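Local coordinates for probable spore coat polysaccharide biosynthesis protein E (Chromobacterium violaceum ATCC 12472, PDB 3G8R) that probably acts as an N-acylneuraminate-9-phosphate synthase, this chain being the part of the longer protein that holds the zinc-binding NeuB-family barrel and the SAF domain, at residues 97-102 with 116-121; 139-144 with 167-172. All coordinates share one frame; numbering follows the deposited sequence.

From the N terminus the chain passes two barrel strands before it reaches contact 1, where residues 97-102 leave the third strand, run into helix 101-109 and meet residues 116-121 at the end of the fourth. That loop is complete before contact 2 opens: strand 138-141 leads through helix 147-158 to strand 164-168, and residues 139-144 meet 167-172. The two loops therefore follow in series, neither enclosing nor crossing the other. They are joined laterally, because strands 114-117 and 138-141 are neighbours, with K116 NZ reaching S141 OG. Together they tie four consecutive strands of the NeuB-family barrel at its zinc-bearing end, and both touch the second subunit.

Contact 1. Residues 97-102 with 116-121; sequences TPFDEE and KIASCS
T97 lies alongside K116 of the next parallel strand, the two side chains setting out in the same direction, and here the packing is tight. T97 OG1 comes within 3.2 Å of K116 CB, while its methyl CG2, anti to the backbone N, is placed 3.3 Å from K116 O. P98 approaches the same carbonyl with ring carbon CD at 3.2 Å from K116 O; a proline, lacking an N-H, can offer that oxygen only C-H groups. Threonine suits its place because its two branches divide the work: the methyl also rests near A118, and the hydroxyl is hydrogen-bonded to K44 NZ. The lysine chain, bent at chi2, chi3 and chi4, leads away from T97 to carry NZ to S141 OG and into a salt bridge with E223. Its side chain ends up about 6 Å from the bound zinc at the nearest atoms.

Beyond the strand ends the fit is looser. CA atoms separated by 4.6 Å at T97 and K116 stand 6.8 Å apart at F99 and S121, and the broad ring of F99 spans the wider separation. F99 CE1 touches A118 CB at 3.8 Å; the short methyl of A118 points toward the F99 segment and lets the ring come close. C120 SG meets the ring at its edge, 5.1 Å from the F99 centroid and 88° off the normal, a Cys sulfur-aromatic contact. S121 OG approaches F99 CD1 obliquely. On this outer side the second subunit closes in: its L278 packs on C120, and its R280 forms a salt bridge with E101.

Strand 93-98, helix 101-109 and strand 114-117 thus make one right-handed beta-alpha-beta crossover, the repeating unit of a TIM barrel.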
loop_
_atom_site.group_PDB
_atom_site.type_symbol
_atom_site.label_atom_id
_atom_site.label_comp_id
_atom_site.label_asym_id
_atom_site.label_seq_id
_atom_site.Cartn_x
_atom_site.Cartn_y
_atom_site.Cartn_z
ATOM N N THR A 97 11.252 -25.409 -6.707
ATOM C CA THR A 97 11.290 -25.674 -5.274
ATOM C C THR A 97 11.645 -27.133 -5.008
ATOM O O THR A 97 10.824 -28.045 -5.238
ATOM C CB THR A 97 9.941 -25.407 -4.633
ATOM O OG1 THR A 97 9.492 -24.124 -5.037
ATOM C CG2 THR A 97 10.017 -25.469 -3.123
ATOM N N PRO A 98 12.859 -27.354 -4.496
ATOM C CA PRO A 98 13.295 -28.665 -4.084
ATOM C C PRO A 98 12.787 -28.933 -2.681
ATOM O O PRO A 98 12.640 -28.013 -1.889
ATOM C CB PRO A 98 14.790 -28.482 -3.999
ATOM C CG PRO A 98 14.907 -27.110 -3.414
ATOM C CD PRO A 98 13.799 -26.310 -4.058
ATOM N N PHE A 99 12.551 -30.182 -2.334
ATOM C CA PHE A 99 12.212 -30.467 -0.944
ATOM C C PHE A 99 13.228 -31.410 -0.351
ATOM O O PHE A 99 13.276 -31.554 0.873
ATOM C CB PHE A 99 10.795 -31.026 -0.829
ATOM C CG PHE A 99 9.740 -30.056 -1.250
ATOM C CD1 PHE A 99 9.007 -29.363 -0.298
ATOM C CD2 PHE A 99 9.499 -29.817 -2.597
ATOM C CE1 PHE A 99 8.035 -28.440 -0.682
ATOM C CE2 PHE A 99 8.546 -28.911 -2.993
ATOM C CZ PHE A 99 7.808 -28.209 -2.035
ATOM N N ASP A 100 14.031 -32.023 -1.237
ATOM C CA ASP A 100 15.081 -33.012 -0.916
ATOM C C ASP A 100 16.416 -32.402 -1.205
ATOM O O ASP A 100 16.511 -31.519 -2.048
ATOM C CB ASP A 100 15.063 -34.156 -1.922
ATOM C CG ASP A 100 13.912 -35.053 -1.756
ATOM O OD1 ASP A 100 13.102 -35.119 -2.695
ATOM O OD2 ASP A 100 13.822 -35.728 -0.711
ATOM N N GLU A 101 17.467 -32.940 -0.599
ATOM C CA GLU A 101 18.800 -32.586 -1.036
ATOM C C GLU A 101 18.974 -33.052 -2.455
ATOM O O GLU A 101 19.386 -32.283 -3.315
ATOM C CB GLU A 101 19.889 -33.154 -0.125
ATOM C CG GLU A 101 19.399 -34.090 0.977
ATOM C CD GLU A 101 18.687 -33.347 2.088
ATOM O OE1 GLU A 101 19.316 -32.482 2.740
ATOM O OE2 GLU A 101 17.488 -33.632 2.280
ATOM N N GLU A 102 18.610 -34.300 -2.706
ATOM C CA GLU A 102 18.728 -34.883 -4.046
ATOM C C GLU A 102 18.002 -34.058 -5.105
ATOM O O GLU A 102 18.386 -34.101 -6.272
ATOM C CB GLU A 102 18.246 -36.345 -4.085
ATOM C CG GLU A 102 18.515 -37.068 -5.428
ATOM C CD GLU A 102 18.410 -38.601 -5.342
ATOM O OE1 GLU A 102 18.374 -39.261 -6.412
ATOM O OE2 GLU A 102 18.364 -39.143 -4.207
ATOM N N LYS A 116 13.270 -21.753 -5.180
ATOM C CA LYS A 116 12.324 -21.328 -4.145
ATOM C C LYS A 116 12.467 -22.242 -2.958
ATOM O O LYS A 116 12.588 -23.448 -3.118
ATOM C CB LYS A 116 10.872 -21.320 -4.597
ATOM C CG LYS A 116 10.166 -20.023 -4.234
ATOM C CD LYS A 116 9.448 -20.008 -2.880
ATOM C CE LYS A 116 8.030 -20.582 -3.016
ATOM N NZ LYS A 116 7.025 -19.931 -2.086
ATOM N N ILE A 117 12.484 -21.671 -1.771
ATOM C CA ILE A 117 12.284 -22.452 -0.578
ATOM C C ILE A 117 10.817 -22.366 -0.133
ATOM O O ILE A 117 10.306 -21.275 0.131
ATOM C CB ILE A 117 13.173 -21.913 0.535
ATOM C CG1 ILE A 117 14.632 -22.050 0.125
ATOM C CG2 ILE A 117 12.877 -22.602 1.894
ATOM C CD1 ILE A 117 15.609 -21.554 1.189
ATOM N N ALA A 118 10.133 -23.491 -0.029
ATOM C CA ALA A 118 8.781 -23.477 0.511
ATOM C C ALA A 118 8.766 -23.137 2.005
ATOM O O ALA A 118 9.751 -23.328 2.717
ATOM C CB ALA A 118 8.116 -24.812 0.283
ATOM N N SER A 119 7.632 -22.659 2.487
ATOM C CA SER A 119 7.521 -22.242 3.874
ATOM C C SER A 119 7.716 -23.403 4.813
ATOM O O SER A 119 8.120 -23.206 5.952
ATOM C CB SER A 119 6.145 -21.621 4.140
ATOM O OG SER A 119 5.488 -21.349 2.918
ATOM N N CYS A 120 7.393 -24.608 4.344
ATOM C CA CYS A 120 7.471 -25.830 5.167
ATOM C C CYS A 120 8.918 -26.240 5.358
ATOM O O CYS A 120 9.309 -26.727 6.440
ATOM C CB CYS A 120 6.674 -26.971 4.536
ATOM S SG CYS A 120 7.143 -27.344 2.834
ATOM N N SER A 121 9.716 -26.021 4.313
ATOM C CA SER A 121 11.130 -26.318 4.361
ATOM C C SER A 121 11.898 -25.115 4.846
ATOM O O SER A 121 13.131 -25.147 4.855
ATOM C CB SER A 121 11.651 -26.664 2.977
ATOM O OG SER A 121 10.635 -27.207 2.163
#

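Contact 2. Residues 139-144 with 167-172; sequences VASTAG and MHCVAE
V139 lays its CG1 methyl obliquely across the selenomethionine side chain of M167, 3.8 Å from CG and 3.9 Å from SE. The two residues belong to adjacent parallel strands of the TIM barrel, 138-141 and 164-168, connected through helix 147-158 as a beta-alpha-beta unit. The long, unbranched chain suits this place: bent at chi2 and chi3, it runs past V139 to touch V221 and E223 of strand 221-225 inside the barrel.

The strands are stitched by M167 N, which donates to A140 O over 2.8 Å. One step on, T142 N makes a weak bond to M167 O, whose position is less certain. S141, whose hydroxyl is the partner of K116, pairs with M167 in the parallel bridge and points to the same side of the sheet; S141 CB rests 3.8 Å from C169 SG.

That thiol fills the corner where the strands give way to loops. A chi1 of 73° sets SG between the backbone N and the carbonyl carbon of C169, whose side chain lies about 5 Å from that of H202, a zinc ligand, at the nearest atoms. Next to it, V170 O is hydrogen-bonded to H202 ND1, which should help to fix the imidazole's rotation and is consistent with a second-shell role for this loop at the metal site.

Small residues suit the junction of the two loops, where the backbones come close: A143 CA makes a C-H...O contact of 3.2 Å with C169 O. A171, the centre of an inverse gamma turn, donates its N-H to E271 of the second subunit. A171 CB meets A143 CB methyl to methyl at 4.1 Å.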
loop_
_atom_site.group_PDB
_atom_site.type_symbol
_atom_site.label_atom_id
_atom_site.label_comp_id
_atom_site.label_asym_id
_atom_site.label_seq_id
_atom_site.Cartn_x
_atom_site.Cartn_y
_atom_site.Cartn_z
ATOM N N VAL A 139 14.723 -17.640 -3.212
ATOM C CA VAL A 139 13.453 -17.036 -2.925
ATOM C C VAL A 139 12.821 -17.892 -1.825
ATOM O O VAL A 139 12.556 -19.088 -2.024
ATOM C CB VAL A 139 12.597 -17.088 -4.164
ATOM C CG1 VAL A 139 11.286 -16.442 -3.912
ATOM C CG2 VAL A 139 13.302 -16.406 -5.318
ATOM N N ALA A 140 12.586 -17.290 -0.671
ATOM C CA ALA A 140 12.214 -18.054 0.490
ATOM C C ALA A 140 10.854 -17.628 0.999
ATOM O O ALA A 140 10.555 -16.455 1.118
ATOM C CB ALA A 140 13.265 -17.877 1.559
ATOM N N SER A 141 9.989 -18.577 1.275
ATOM C CA SER A 141 8.692 -18.153 1.772
ATOM C C SER A 141 8.678 -18.379 3.246
ATOM O O SER A 141 9.311 -19.310 3.726
ATOM C CB SER A 141 7.563 -18.909 1.104
ATOM O OG SER A 141 7.272 -18.279 -0.094
ATOM N N THR A 142 7.904 -17.574 3.946
ATOM C CA THR A 142 8.040 -17.456 5.387
ATOM C C THR A 142 6.708 -17.679 6.197
ATOM O O THR A 142 6.656 -17.396 7.391
ATOM C CB THR A 142 8.672 -16.077 5.681
ATOM O OG1 THR A 142 8.300 -15.652 6.988
ATOM C CG2 THR A 142 8.133 -15.039 4.738
ATOM N N ALA A 143 5.652 -18.200 5.580
ATOM C CA ALA A 143 4.423 -18.483 6.335
ATOM C C ALA A 143 4.643 -19.112 7.724
ATOM O O ALA A 143 5.261 -20.143 7.862
ATOM C CB ALA A 143 3.487 -19.330 5.536
ATOM N N GLY A 144 4.135 -18.477 8.764
ATOM C CA GLY A 144 4.304 -18.994 10.117
ATOM C C GLY A 144 5.744 -19.229 10.546
ATOM O O GLY A 144 5.996 -20.087 11.405
HETATM N N MSE A 167 9.493 -13.890 1.014
HETATM C CA MSE A 167 8.108 -13.642 0.558
HETATM C C MSE A 167 7.083 -13.774 1.639
HETATM O O MSE A 167 7.106 -14.673 2.400
HETATM C CB MSE A 167 7.680 -14.535 -0.604
HETATM C CG MSE A 167 8.686 -14.769 -1.713
HETATM SE SE MSE A 167 8.471 -13.852 -3.228
HETATM C CE MSE A 167 6.951 -14.567 -3.903
ATOM N N HIS A 168 6.151 -12.864 1.707
ATOM C CA HIS A 168 5.065 -13.062 2.635
ATOM C C HIS A 168 4.194 -14.161 2.038
ATOM O O HIS A 168 4.030 -14.241 0.823
ATOM C CB HIS A 168 4.296 -11.762 2.895
ATOM C CG HIS A 168 2.972 -11.977 3.544
ATOM N ND1 HIS A 168 2.841 -12.503 4.813
ATOM C CD2 HIS A 168 1.710 -11.747 3.101
ATOM C CE1 HIS A 168 1.560 -12.588 5.118
ATOM N NE2 HIS A 168 0.853 -12.110 4.109
ATOM N N CYS A 169 3.725 -15.068 2.878
ATOM C CA CYS A 169 2.618 -15.881 2.491
ATOM C C CYS A 169 1.933 -16.482 3.689
ATOM O O CYS A 169 2.460 -16.489 4.792
ATOM C CB CYS A 169 2.998 -16.942 1.450
ATOM S SG CYS A 169 3.960 -18.313 1.998
ATOM N N VAL A 170 0.722 -16.952 3.450
ATOM C CA VAL A 170 -0.054 -17.583 4.479
ATOM C C VAL A 170 -0.382 -19.007 4.035
ATOM O O VAL A 170 -0.790 -19.257 2.882
ATOM C CB VAL A 170 -1.327 -16.792 4.757
ATOM C CG1 VAL A 170 -2.039 -17.360 5.959
ATOM C CG2 VAL A 170 -0.984 -15.319 4.981
ATOM N N ALA A 171 -0.187 -19.938 4.967
ATOM C CA ALA A 171 -0.428 -21.339 4.724
ATOM C C ALA A 171 -1.886 -21.700 4.998
ATOM O O ALA A 171 -2.189 -22.588 5.790
ATOM C CB ALA A 171 0.522 -22.175 5.557
ATOM N N GLU A 172 -2.807 -20.998 4.375
ATOM C CA GLU A 172 -4.175 -21.470 4.376
ATOM C C GLU A 172 -4.531 -21.610 2.937
ATOM O O GLU A 172 -4.245 -20.733 2.101
ATOM C CB GLU A 172 -5.117 -20.554 5.141
ATOM C CG GLU A 172 -4.798 -20.523 6.630
ATOM C CD GLU A 172 -5.406 -19.332 7.362
ATOM O OE1 GLU A 172 -4.840 -18.920 8.416
ATOM O OE2 GLU A 172 -6.452 -18.818 6.896
#